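Local coordinates for hypothetical protein TT1380 (Thermus thermophilus, PDB 1IUJ) that is of unknown function but probably acts as a monooxygenase, and binds zinc ions in the crystal, at residues M1-R7 with R91-V97. Numbering follows the deposited sequence.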
loop_
_atom_site.group_PDB
_atom_site.type_symbol
_atom_site.label_atom_id
_atom_site.label_comp_id
_atom_site.label_asym_id
_atom_site.label_seq_id
_atom_site.Cartn_x
_atom_site.Cartn_y
_atom_site.Cartn_z
ATOM N N MET B 1 -14.204 1.119 0.838
ATOM C CA MET B 1 -13.157 0.052 0.809
ATOM C C MET B 1 -12.109 0.301 1.886
ATOM O O MET B 1 -11.672 1.439 2.093
ATOM C CB MET B 1 -12.535 -0.062 -0.591
ATOM C CG MET B 1 -11.834 -1.368 -0.814
ATOM S SD MET B 1 -11.201 -1.686 -2.487
ATOM C CE MET B 1 -9.945 -0.547 -2.515
ATOM N N PHE B 2 -11.731 -0.754 2.590
ATOM C CA PHE B 2 -10.861 -0.669 3.757
ATOM C C PHE B 2 -9.584 -1.436 3.411
ATOM O O PHE B 2 -9.651 -2.494 2.790
ATOM C CB PHE B 2 -11.588 -1.274 4.964
ATOM C CG PHE B 2 -10.743 -1.439 6.200
ATOM C CD1 PHE B 2 -10.582 -0.380 7.100
ATOM C CD2 PHE B 2 -10.178 -2.669 6.503
ATOM C CE1 PHE B 2 -9.823 -0.528 8.274
ATOM C CE2 PHE B 2 -9.402 -2.860 7.697
ATOM C CZ PHE B 2 -9.233 -1.777 8.585
ATOM N N VAL B 3 -8.423 -0.874 3.730
ATOM C CA VAL B 3 -7.162 -1.506 3.357
ATOM C C VAL B 3 -6.277 -1.670 4.578
ATOM O O VAL B 3 -6.128 -0.720 5.384
ATOM C CB VAL B 3 -6.405 -0.638 2.300
ATOM C CG1 VAL B 3 -5.035 -1.185 1.997
ATOM C CG2 VAL B 3 -7.227 -0.496 1.040
ATOM N N THR B 4 -5.662 -2.838 4.687
ATOM C CA THR B 4 -4.588 -3.050 5.671
ATOM C C THR B 4 -3.251 -3.205 4.974
ATOM O O THR B 4 -3.180 -3.743 3.865
ATOM C CB THR B 4 -4.812 -4.275 6.568
ATOM O OG1 THR B 4 -4.927 -5.461 5.760
ATOM C CG2 THR B 4 -6.115 -4.186 7.313
ATOM N N MET B 5 -2.218 -2.675 5.605
ATOM C CA MET B 5 -0.846 -2.905 5.159
ATOM C C MET B 5 -0.059 -3.442 6.335
ATOM O O MET B 5 0.121 -2.760 7.337
ATOM C CB MET B 5 -0.218 -1.617 4.625
ATOM C CG MET B 5 -0.914 -1.105 3.410
ATOM S SD MET B 5 0.046 0.219 2.675
ATOM C CE MET B 5 -1.109 0.683 1.495
ATOM N N ASN B 6 0.392 -4.691 6.221
ATOM C CA ASN B 6 1.148 -5.315 7.294
ATOM C C ASN B 6 2.586 -5.265 6.868
ATOM O O ASN B 6 2.961 -5.925 5.879
ATOM C CB ASN B 6 0.681 -6.745 7.459
ATOM C CG ASN B 6 1.032 -7.344 8.830
ATOM O OD1 ASN B 6 0.741 -8.530 9.077
ATOM N ND2 ASN B 6 1.627 -6.563 9.709
ATOM N N ARG B 7 3.364 -4.444 7.567
ATOM C CA ARG B 7 4.788 -4.253 7.251
ATOM C C ARG B 7 5.608 -5.258 8.041
ATOM O O ARG B 7 5.618 -5.238 9.273
ATOM C CB ARG B 7 5.215 -2.812 7.589
ATOM C CG ARG B 7 4.320 -1.715 6.937
ATOM C CD ARG B 7 4.622 -0.339 7.485
ATOM N NE ARG B 7 6.008 0.077 7.280
ATOM C CZ ARG B 7 6.478 0.539 6.120
ATOM N NH1 ARG B 7 5.683 0.649 5.060
ATOM N NH2 ARG B 7 7.753 0.895 6.022
ATOM N N ARG B 91 4.516 -4.231 11.646
ATOM C CA ARG B 91 3.783 -2.994 11.901
ATOM C C ARG B 91 2.569 -2.967 10.999
ATOM O O ARG B 91 2.688 -2.916 9.768
ATOM C CB ARG B 91 4.677 -1.774 11.671
ATOM C CG ARG B 91 5.698 -1.602 12.781
ATOM C CD ARG B 91 5.094 -1.572 14.198
ATOM N NE ARG B 91 6.032 -1.964 15.256
ATOM C CZ ARG B 91 7.168 -1.310 15.568
ATOM N NH1 ARG B 91 7.937 -1.750 16.562
ATOM N NH2 ARG B 91 7.543 -0.220 14.899
ATOM N N LEU B 92 1.401 -2.988 11.631
ATOM C CA LEU B 92 0.142 -2.989 10.897
ATOM C C LEU B 92 -0.444 -1.566 10.784
ATOM O O LEU B 92 -0.579 -0.868 11.795
ATOM C CB LEU B 92 -0.855 -3.927 11.586
ATOM C CG LEU B 92 -2.264 -4.030 10.972
ATOM C CD1 LEU B 92 -2.319 -4.622 9.557
ATOM C CD2 LEU B 92 -3.198 -4.848 11.901
ATOM N N GLU B 93 -0.775 -1.173 9.550
ATOM C CA GLU B 93 -1.412 0.104 9.236
ATOM C C GLU B 93 -2.776 -0.185 8.587
ATOM O O GLU B 93 -2.937 -1.218 7.920
ATOM C CB GLU B 93 -0.560 0.853 8.231
ATOM C CG GLU B 93 0.799 1.282 8.750
ATOM C CD GLU B 93 1.410 2.350 7.867
ATOM O OE1 GLU B 93 1.599 3.460 8.389
ATOM O OE2 GLU B 93 1.680 2.048 6.701
ATOM N N ALA B 94 -3.751 0.704 8.761
ATOM C CA ALA B 94 -5.072 0.514 8.184
ATOM C C ALA B 94 -5.579 1.825 7.638
ATOM O O ALA B 94 -5.208 2.892 8.165
ATOM C CB ALA B 94 -6.036 0.018 9.247
ATOM N N PHE B 95 -6.410 1.731 6.597
ATOM C CA PHE B 95 -6.836 2.921 5.820
ATOM C C PHE B 95 -8.238 2.759 5.272
ATOM O O PHE B 95 -8.734 1.633 5.049
ATOM C CB PHE B 95 -5.931 3.174 4.585
ATOM C CG PHE B 95 -4.446 3.207 4.880
ATOM C CD1 PHE B 95 -3.710 2.021 4.978
ATOM C CD2 PHE B 95 -3.775 4.416 5.033
ATOM C CE1 PHE B 95 -2.351 2.045 5.247
ATOM C CE2 PHE B 95 -2.397 4.450 5.292
ATOM C CZ PHE B 95 -1.689 3.261 5.413
ATOM N N GLU B 96 -8.852 3.905 4.967
ATOM C CA GLU B 96 -10.060 3.972 4.160
ATOM C C GLU B 96 -9.663 4.537 2.832
ATOM O O GLU B 96 -8.906 5.528 2.777
ATOM C CB GLU B 96 -11.089 4.867 4.843
ATOM C CG GLU B 96 -11.750 4.182 6.034
ATOM C CD GLU B 96 -12.683 3.047 5.663
ATOM O OE1 GLU B 96 -13.247 3.033 4.539
ATOM O OE2 GLU B 96 -12.852 2.155 6.536
ATOM N N VAL B 97 -10.172 3.945 1.764
ATOM C CA VAL B 97 -9.865 4.448 0.418
ATOM C C VAL B 97 -10.655 5.730 0.169
ATOM O O VAL B 97 -11.896 5.733 0.329
ATOM C CB VAL B 97 -10.185 3.390 -0.662
ATOM C CG1 VAL B 97 -10.004 3.977 -2.074
ATOM C CG2 VAL B 97 -9.326 2.192 -0.494
HETATM O O HOH W 1 2.688 0.403 4.748
#
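M5 packs obliquely against F95, its CG 3.9 Å from CE1 of the ring and its SD 5.0 Å from the ring centroid, a Met-aromatic contact in which a flexible thioether fits itself to a flat ring. On the same sheet face V3 CG2 meets V97 CG2 at 3.7 Å; beta-branched valines suit an extended backbone. Beneath these side chains the strands run antiparallel, their axes 4.6 Å apart. V3–F95, M5–E93 and R7–R91 are hydrogen-bonded pairs, with M5 N to E93 O at 2.8 Å and E93 N to M5 O at 2.9 Å. In the antiparallel sheet, ordered 35-43, 50-56, 2-8, 91-100, of a ferredoxin-like dimeric alpha/beta barrel, strand 2-8 is central and 91-100 outermost within this chain. F95 to V97 also pair with a strand of the second subunit, whose L41 packs on M5, F95 and V97, so the apolar part of this face lies at the dimer interface. Farther along it, long, charged R7 and E93 share a water, and each forms a salt bridge not with the other but with E93 or R7 of the second subunit. On the reverse face, F2 CZ touches A94 CB at 3.7 Å, the small alanine leaving space for the ring, which also meets F62 of helix 59-66.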